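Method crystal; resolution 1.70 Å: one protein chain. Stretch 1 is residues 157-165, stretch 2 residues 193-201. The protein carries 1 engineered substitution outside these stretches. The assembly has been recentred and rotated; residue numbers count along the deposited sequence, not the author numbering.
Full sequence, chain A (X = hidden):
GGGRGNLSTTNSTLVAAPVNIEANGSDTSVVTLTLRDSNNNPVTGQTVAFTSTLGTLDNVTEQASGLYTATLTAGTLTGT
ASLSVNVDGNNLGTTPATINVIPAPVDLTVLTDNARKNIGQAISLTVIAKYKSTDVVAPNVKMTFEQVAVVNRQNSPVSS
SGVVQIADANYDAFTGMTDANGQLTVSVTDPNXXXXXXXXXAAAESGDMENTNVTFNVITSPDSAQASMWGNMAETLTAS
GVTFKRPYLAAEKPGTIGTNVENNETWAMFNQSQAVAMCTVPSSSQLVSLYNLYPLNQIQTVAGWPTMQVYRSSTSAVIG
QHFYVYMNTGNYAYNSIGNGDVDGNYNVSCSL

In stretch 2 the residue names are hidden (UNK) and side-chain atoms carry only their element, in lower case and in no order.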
# COMPACT_ATOMS: atom_id res chain seq x y z
N PRO A 157 0.33 17.99 -5.18
CA PRO A 157 -0.22 16.72 -5.66
C PRO A 157 0.52 16.23 -6.89
O PRO A 157 0.88 17.01 -7.78
CB PRO A 157 -1.68 17.06 -5.99
CG PRO A 157 -1.92 18.42 -5.42
CD PRO A 157 -0.61 19.10 -5.37
N VAL A 158 0.73 14.91 -6.95
CA VAL A 158 1.42 14.26 -8.05
C VAL A 158 0.48 13.23 -8.67
O VAL A 158 -0.06 12.36 -7.96
CB VAL A 158 2.73 13.60 -7.59
CG1 VAL A 158 3.40 12.87 -8.75
CG2 VAL A 158 3.66 14.65 -7.00
N SER A 159 0.26 13.34 -9.97
CA SER A 159 -0.58 12.41 -10.71
C SER A 159 0.19 11.56 -11.71
O SER A 159 -0.42 10.78 -12.45
CB SER A 159 -1.69 13.18 -11.43
OG SER A 159 -1.17 14.00 -12.46
N SER A 160 1.52 11.68 -11.76
CA SER A 160 2.32 11.01 -12.78
C SER A 160 3.28 9.97 -12.21
O SER A 160 4.17 9.50 -12.92
CB SER A 160 3.11 12.05 -13.59
OG SER A 160 3.85 12.91 -12.74
N SER A 161 3.11 9.58 -10.95
CA SER A 161 3.89 8.51 -10.36
C SER A 161 3.23 7.16 -10.64
O SER A 161 2.05 7.07 -10.98
CB SER A 161 4.05 8.72 -8.86
OG SER A 161 5.08 7.90 -8.35
N GLY A 162 4.02 6.10 -10.49
CA GLY A 162 3.53 4.76 -10.73
C GLY A 162 2.52 4.31 -9.68
O GLY A 162 2.34 4.92 -8.63
N VAL A 163 1.85 3.20 -9.99
CA VAL A 163 0.85 2.63 -9.08
C VAL A 163 1.56 1.86 -7.98
O VAL A 163 2.38 0.97 -8.26
CB VAL A 163 -0.13 1.74 -9.85
CG1 VAL A 163 -1.20 1.15 -8.92
CG2 VAL A 163 -0.79 2.51 -10.98
N VAL A 164 1.26 2.19 -6.72
CA VAL A 164 1.84 1.47 -5.59
C VAL A 164 1.38 0.02 -5.62
O VAL A 164 0.23 -0.29 -5.96
CB VAL A 164 1.46 2.16 -4.27
CG1 VAL A 164 1.78 1.28 -3.06
CG2 VAL A 164 2.20 3.48 -4.14
N GLN A 165 2.28 -0.88 -5.24
CA GLN A 165 2.07 -2.32 -5.34
C GLN A 165 1.85 -2.91 -3.96
O GLN A 165 2.53 -2.54 -3.00
CB GLN A 165 3.26 -3.01 -6.01
CG GLN A 165 3.58 -2.52 -7.41
CD GLN A 165 2.53 -2.91 -8.42
OE1 GLN A 165 2.38 -4.08 -8.76
NE2 GLN A 165 1.80 -1.92 -8.93
N UNK A 193 7.67 4.29 -8.78
CA UNK A 193 7.50 5.57 -8.14
C UNK A 193 8.50 6.61 -8.63
O UNK A 193 9.56 6.29 -9.15
N UNK A 194 8.13 7.88 -8.46
CA UNK A 194 9.03 8.98 -8.80
C UNK A 194 9.42 9.81 -7.58
O UNK A 194 9.94 10.90 -7.71
c UNK A 194 8.43 9.86 -9.92
c UNK A 194 6.62 11.56 -10.51
c UNK A 194 7.15 10.58 -9.47
c UNK A 194 8.16 8.99 -11.15
N UNK A 195 9.18 9.28 -6.37
CA UNK A 195 9.58 9.96 -5.14
C UNK A 195 8.44 10.64 -4.42
O UNK A 195 8.49 11.84 -4.14
N UNK A 196 7.40 9.87 -4.10
CA UNK A 196 6.17 10.45 -3.58
C UNK A 196 5.76 9.76 -2.28
O UNK A 196 6.15 8.62 -1.99
c UNK A 196 4.75 8.93 -5.04
c UNK A 196 5.35 11.21 -5.83
c UNK A 196 5.02 10.37 -4.62
N UNK A 197 4.97 10.49 -1.51
CA UNK A 197 4.30 9.98 -0.32
C UNK A 197 2.87 9.62 -0.72
O UNK A 197 2.12 10.49 -1.17
c UNK A 197 3.54 10.65 2.04
n UNK A 197 4.14 12.25 3.74
c UNK A 197 4.30 11.03 0.79
o UNK A 197 2.10 12.40 2.83
c UNK A 197 3.20 11.85 2.90
N UNK A 198 2.52 8.35 -0.56
CA UNK A 198 1.21 7.85 -0.96
C UNK A 198 0.40 7.53 0.29
O UNK A 198 0.88 6.84 1.19
o UNK A 198 2.14 6.90 -2.98
c UNK A 198 -0.03 6.09 -2.27
c UNK A 198 1.35 6.60 -1.83
N UNK A 199 -0.83 8.04 0.34
CA UNK A 199 -1.74 7.71 1.42
C UNK A 199 -2.57 6.51 0.98
O UNK A 199 -3.33 6.59 0.01
o UNK A 199 -1.85 10.02 2.13
c UNK A 199 -2.65 8.89 1.75
c UNK A 199 -3.59 8.52 2.90
N UNK A 200 -2.39 5.39 1.67
CA UNK A 200 -3.18 4.19 1.45
C UNK A 200 -4.29 4.10 2.48
O UNK A 200 -4.03 4.24 3.68
c UNK A 200 -1.33 2.74 0.37
c UNK A 200 -2.09 2.53 -0.94
c UNK A 200 -0.42 1.56 0.63
c UNK A 200 -2.30 2.94 1.53
N UNK A 201 -5.51 3.84 2.03
CA UNK A 201 -6.64 3.66 2.93
C UNK A 201 -7.03 2.18 2.97
O UNK A 201 -7.33 1.57 1.94
c UNK A 201 -11.57 6.33 1.59
n UNK A 201 -12.19 6.16 0.44
c UNK A 201 -9.95 5.55 3.27
n UNK A 201 -11.84 7.39 2.34
n UNK A 201 -10.67 5.44 2.00
c UNK A 201 -7.84 4.50 2.50
c UNK A 201 -9.01 4.40 3.47
O HOH W 1 1.61 6.51 -5.67

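Position 193 has backbone atoms and nothing more. Its CA lies 3.4 Å from S161 OG, and its CA and that of G162 are 4.8 Å apart, the nearest pairing of the two backbones. With no side-chain atoms, it is glycine, G193.

Position 194 carries four carbons, forked at the first, with one arm two carbons long; that is isoleucine, I194. Its CB points toward stretch 1, and with chi1 p and chi2 t the long arm extends so that CD1 sits 3.9 Å from V158 CG1 and 3.8 Å from S160 OG. Its backbone contributes as well: I194 N donates a hydrogen bond to S161 OG at 3.1 Å.

Position 195 again has no side-chain atoms and touches nothing on stretch 1. The reason for its identity is local: at phi 103° and psi 56°, a CB would be jammed against the carbonyl O of I194. This is glycine, G195, called for by the backbone rather than by the partner.

At position 196 one carbon carries two more, three in all, the pattern of valine. V196, chi1 m, places CG1 3.9 Å from V158 CG1 and CG2 3.5 Å from S161 OG.

Position 197 shows three carbons, the third bearing one oxygen and one nitrogen. By elements and connectivity it is glutamine, Q197, its side chain out of reach of stretch 1.

Position 198 has one carbon carrying an oxygen and a carbon: threonine, T198. Its CB points toward stretch 1, and OG1 lies 3.6 Å from V164 CG2. A water donates to T198 OG1 at 2.8 Å and, weakly, to G162 O at 3.4 Å, linking the stretches where they do not bond directly.

Position 199 repeats that one-carbon fork to oxygen and carbon, but out of reach; it is threonine, T199, with OG1 hydrogen-bonded elsewhere in the structure.

Position 200 has four carbons forked at the second, hence leucine. L200 CD1 comes 4.3 Å from V164 CG1, a looser apolar contact.

Position 201 runs three carbons, a nitrogen, then a carbon with two more nitrogens: arginine, R201, beyond reach of stretch 1.

The contact follows an alternating rule. Along the strand, T198 and L200 face stretch 1 while Q197, T199 and R201 do not engage it. V158 packs against I194 and V196, and V164 meets T198 and L200. Between these valines, S161 supplies the sole direct hydrogen bond, accepting from a backbone amide, while the water adds a second polar link. Branched aliphatic side chains (V158, V164, I194, V196, L200) make the apolar part of the contact, and one serine hydroxyl, S161 OG, ties it to the backbone N of I194.

Stretch 2, residues 193-201: GIGVQTTLR
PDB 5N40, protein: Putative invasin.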